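Local coordinates for hypothetical protein TT1466 (Thermus thermophilus, PDB 1IUK), which is of unknown function but probably binds coenzyme A through a Rossmann-like domain, at residues Tyr9-Gly20 and Leu67-Arg78. Sequence-based numbering, arbitrary orientation.
Sequences YLSQAKTIAVLG and LKEPVDILDVFR
Ile16 to Leu19 pair in parallel with Ile73 to Val76, the strand axes 4.7 Å apart at closest and 25° askew, and the backbone ladder runs from Ile73 N to Thr15 O at one end to Phe77 N on Leu19 O at the other. Just ahead of the ladder, side chains tie the two segments together. Asp72 OD1 takes two amides: Lys14 N, 3.0 Å away, comes from above the carboxylate plane, while Thr15 N, at 3.1 Å, meets the anti lone pair. With chi1 at 61°, Thr15 OG1 sits between its own N and carbonyl carbon, where it donates to Pro70 O (2.8 Å) and accepts from Asp72 N. Without the hydroxyl, as with an alanine here, Pro70 O is likely to lose its donor and Asp72 N to keep only its weak bond to Thr15 O, so that residues 70-72, leading into strand 73-76, are held less firmly. Tyr9 reaches over from the helix, its OH giving a 2.7 Å bond to Asp72 O, which lies in the plane of the ring at its edge. Beside it, Leu10 CD2 presses tightly on Ile73 CD1 (3.3 Å), the two side chains crossing at about a right angle. On the other face of the sheet, Ala17 CB fits among Leu67 CD1, Leu74 CD1 and both methyls of Val71. Back on the face of Ile16 and Ile73, Val18 CG1 meets Phe77 CD2 at 3.5 Å. These are central strands of the parallel Rossmann-like sheet, flanked by strands 42-46 and 98-100; helix 28-38 packs on Ile16, Val18 and Phe77, and helix 126-134 on Leu10 and Asp75.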
# COMPACT_ATOMS: atom_id res chain seq x y z
N TYR A 9 8.46 -2.60 12.06
CA TYR A 9 7.18 -2.16 11.53
C TYR A 9 6.52 -3.21 10.62
O TYR A 9 5.34 -3.54 10.78
CB TYR A 9 7.36 -0.85 10.76
CG TYR A 9 6.04 -0.18 10.50
CD1 TYR A 9 5.11 -0.76 9.65
CD2 TYR A 9 5.64 0.95 11.22
CE1 TYR A 9 3.83 -0.26 9.52
CE2 TYR A 9 4.36 1.46 11.10
CZ TYR A 9 3.45 0.84 10.25
OH TYR A 9 2.15 1.27 10.15
N LEU A 10 7.27 -3.73 9.65
CA LEU A 10 6.72 -4.72 8.73
C LEU A 10 6.37 -6.04 9.41
O LEU A 10 5.36 -6.66 9.07
CB LEU A 10 7.71 -4.97 7.59
CG LEU A 10 7.99 -3.75 6.70
CD1 LEU A 10 9.00 -4.14 5.64
CD2 LEU A 10 6.71 -3.26 6.04
N SER A 11 7.19 -6.48 10.36
CA SER A 11 6.93 -7.76 11.03
C SER A 11 5.71 -7.73 11.92
O SER A 11 5.03 -8.74 12.10
CB SER A 11 8.16 -8.22 11.83
OG SER A 11 8.50 -7.29 12.85
N GLN A 12 5.41 -6.56 12.48
CA GLN A 12 4.27 -6.42 13.35
C GLN A 12 2.96 -6.19 12.58
O GLN A 12 1.88 -6.57 13.04
CB GLN A 12 4.53 -5.28 14.35
CG GLN A 12 3.75 -5.42 15.63
CD GLN A 12 2.38 -4.80 15.49
OE1 GLN A 12 2.23 -3.73 14.88
NE2 GLN A 12 1.37 -5.45 16.06
N ALA A 13 3.06 -5.59 11.40
CA ALA A 13 1.90 -5.30 10.55
C ALA A 13 1.12 -6.53 10.11
O ALA A 13 1.67 -7.61 9.93
CB ALA A 13 2.35 -4.52 9.31
N LYS A 14 -0.19 -6.35 9.93
CA LYS A 14 -1.07 -7.41 9.49
C LYS A 14 -1.79 -7.05 8.19
O LYS A 14 -1.72 -7.79 7.21
CB LYS A 14 -2.13 -7.73 10.54
CG LYS A 14 -3.36 -8.41 9.93
CD LYS A 14 -4.46 -8.67 10.92
CE LYS A 14 -5.47 -9.68 10.38
NZ LYS A 14 -6.82 -9.52 10.98
N THR A 15 -2.50 -5.92 8.21
CA THR A 15 -3.29 -5.48 7.06
C THR A 15 -2.59 -4.53 6.08
O THR A 15 -2.06 -3.48 6.47
CB THR A 15 -4.60 -4.83 7.54
OG1 THR A 15 -4.28 -3.69 8.33
CG2 THR A 15 -5.37 -5.79 8.42
N ILE A 16 -2.57 -4.92 4.81
CA ILE A 16 -1.95 -4.09 3.79
C ILE A 16 -2.99 -3.77 2.71
O ILE A 16 -3.46 -4.67 2.02
CB ILE A 16 -0.74 -4.79 3.11
CG1 ILE A 16 0.29 -5.19 4.17
CG2 ILE A 16 -0.11 -3.85 2.07
CD1 ILE A 16 1.56 -5.78 3.59
N ALA A 17 -3.37 -2.51 2.59
CA ALA A 17 -4.33 -2.12 1.57
C ALA A 17 -3.51 -1.77 0.33
O ALA A 17 -2.52 -1.06 0.43
CB ALA A 17 -5.16 -0.90 2.03
N VAL A 18 -3.92 -2.28 -0.82
CA VAL A 18 -3.20 -2.02 -2.07
C VAL A 18 -4.02 -1.05 -2.91
O VAL A 18 -5.07 -1.39 -3.46
CB VAL A 18 -2.97 -3.34 -2.86
CG1 VAL A 18 -2.25 -3.04 -4.18
CG2 VAL A 18 -2.15 -4.32 -2.00
N LEU A 19 -3.53 0.18 -3.00
CA LEU A 19 -4.22 1.20 -3.76
C LEU A 19 -3.79 1.08 -5.21
O LEU A 19 -2.63 1.33 -5.56
CB LEU A 19 -3.87 2.58 -3.20
CG LEU A 19 -4.75 3.71 -3.73
CD1 LEU A 19 -6.15 3.55 -3.16
CD2 LEU A 19 -4.14 5.04 -3.36
N GLY A 20 -4.75 0.71 -6.07
CA GLY A 20 -4.45 0.54 -7.48
C GLY A 20 -4.26 -0.93 -7.80
O GLY A 20 -3.64 -1.27 -8.82
N LEU A 67 -13.11 0.32 3.15
CA LEU A 67 -12.45 -0.72 3.93
C LEU A 67 -13.12 -0.75 5.29
O LEU A 67 -13.43 0.29 5.88
CB LEU A 67 -10.95 -0.44 4.07
CG LEU A 67 -10.14 -0.64 2.77
CD1 LEU A 67 -8.65 -0.36 2.99
CD2 LEU A 67 -10.36 -2.06 2.30
N LYS A 68 -13.32 -1.96 5.81
CA LYS A 68 -13.99 -2.11 7.09
C LYS A 68 -13.06 -2.44 8.27
O LYS A 68 -13.52 -2.96 9.29
CB LYS A 68 -15.10 -3.17 6.96
CG LYS A 68 -16.30 -2.73 6.11
CD LYS A 68 -16.89 -1.40 6.60
CE LYS A 68 -18.26 -1.11 5.99
NZ LYS A 68 -18.38 0.29 5.45
N GLU A 69 -11.78 -2.14 8.12
CA GLU A 69 -10.82 -2.41 9.19
C GLU A 69 -9.57 -1.53 9.06
O GLU A 69 -9.27 -1.04 7.98
CB GLU A 69 -10.43 -3.89 9.20
CG GLU A 69 -9.37 -4.27 8.19
CD GLU A 69 -8.86 -5.69 8.41
OE1 GLU A 69 -8.23 -5.95 9.46
OE2 GLU A 69 -9.09 -6.53 7.53
N PRO A 70 -8.85 -1.30 10.17
CA PRO A 70 -7.64 -0.47 10.16
C PRO A 70 -6.60 -1.01 9.21
O PRO A 70 -6.49 -2.21 9.03
CB PRO A 70 -7.17 -0.50 11.61
CG PRO A 70 -8.40 -0.84 12.38
CD PRO A 70 -9.14 -1.80 11.52
N VAL A 71 -5.84 -0.10 8.61
CA VAL A 71 -4.81 -0.45 7.64
C VAL A 71 -3.44 -0.13 8.21
O VAL A 71 -3.15 1.02 8.56
CB VAL A 71 -5.03 0.32 6.33
CG1 VAL A 71 -3.81 0.21 5.43
CG2 VAL A 71 -6.28 -0.21 5.64
N ASP A 72 -2.59 -1.15 8.30
CA ASP A 72 -1.25 -0.97 8.84
C ASP A 72 -0.32 -0.38 7.80
O ASP A 72 0.51 0.46 8.11
CB ASP A 72 -0.70 -2.31 9.33
CG ASP A 72 -1.45 -2.83 10.55
OD1 ASP A 72 -1.92 -3.98 10.51
OD2 ASP A 72 -1.59 -2.09 11.54
N ILE A 73 -0.48 -0.83 6.55
CA ILE A 73 0.34 -0.35 5.45
C ILE A 73 -0.52 -0.08 4.22
O ILE A 73 -1.34 -0.92 3.84
CB ILE A 73 1.42 -1.38 5.03
CG1 ILE A 73 2.30 -1.73 6.24
CG2 ILE A 73 2.25 -0.84 3.86
CD1 ILE A 73 3.41 -2.71 5.92
N LEU A 74 -0.35 1.10 3.63
CA LEU A 74 -1.08 1.41 2.41
C LEU A 74 -0.03 1.33 1.30
O LEU A 74 0.83 2.21 1.19
CB LEU A 74 -1.70 2.82 2.45
CG LEU A 74 -2.45 3.20 1.16
CD1 LEU A 74 -3.70 2.36 1.02
CD2 LEU A 74 -2.80 4.68 1.18
N ASP A 75 -0.07 0.25 0.52
CA ASP A 75 0.88 0.04 -0.59
C ASP A 75 0.24 0.70 -1.80
O ASP A 75 -0.77 0.22 -2.32
CB ASP A 75 1.04 -1.47 -0.82
CG ASP A 75 2.30 -1.82 -1.60
OD1 ASP A 75 3.22 -0.98 -1.75
OD2 ASP A 75 2.36 -2.98 -2.06
N VAL A 76 0.84 1.81 -2.23
CA VAL A 76 0.33 2.62 -3.33
C VAL A 76 0.97 2.37 -4.68
O VAL A 76 2.18 2.57 -4.86
CB VAL A 76 0.47 4.13 -2.98
CG1 VAL A 76 -0.23 4.99 -4.04
CG2 VAL A 76 -0.14 4.41 -1.61
N PHE A 77 0.15 1.97 -5.64
CA PHE A 77 0.61 1.72 -6.99
C PHE A 77 0.10 2.79 -7.97
O PHE A 77 0.46 2.77 -9.15
CB PHE A 77 0.15 0.33 -7.46
CG PHE A 77 0.91 -0.81 -6.83
CD1 PHE A 77 2.06 -1.32 -7.42
CD2 PHE A 77 0.47 -1.37 -5.63
CE1 PHE A 77 2.77 -2.38 -6.83
CE2 PHE A 77 1.17 -2.43 -5.03
CZ PHE A 77 2.32 -2.93 -5.64
N ARG A 78 -0.73 3.72 -7.48
CA ARG A 78 -1.26 4.78 -8.36
C ARG A 78 -0.16 5.78 -8.69
O ARG A 78 0.66 6.11 -7.84
CB ARG A 78 -2.46 5.45 -7.71
CG ARG A 78 -3.51 4.45 -7.24
CD ARG A 78 -4.76 4.42 -8.10
NE ARG A 78 -4.47 4.63 -9.51
CZ ARG A 78 -5.02 5.60 -10.25
NH1 ARG A 78 -5.89 6.45 -9.73
NH2 ARG A 78 -4.69 5.71 -11.53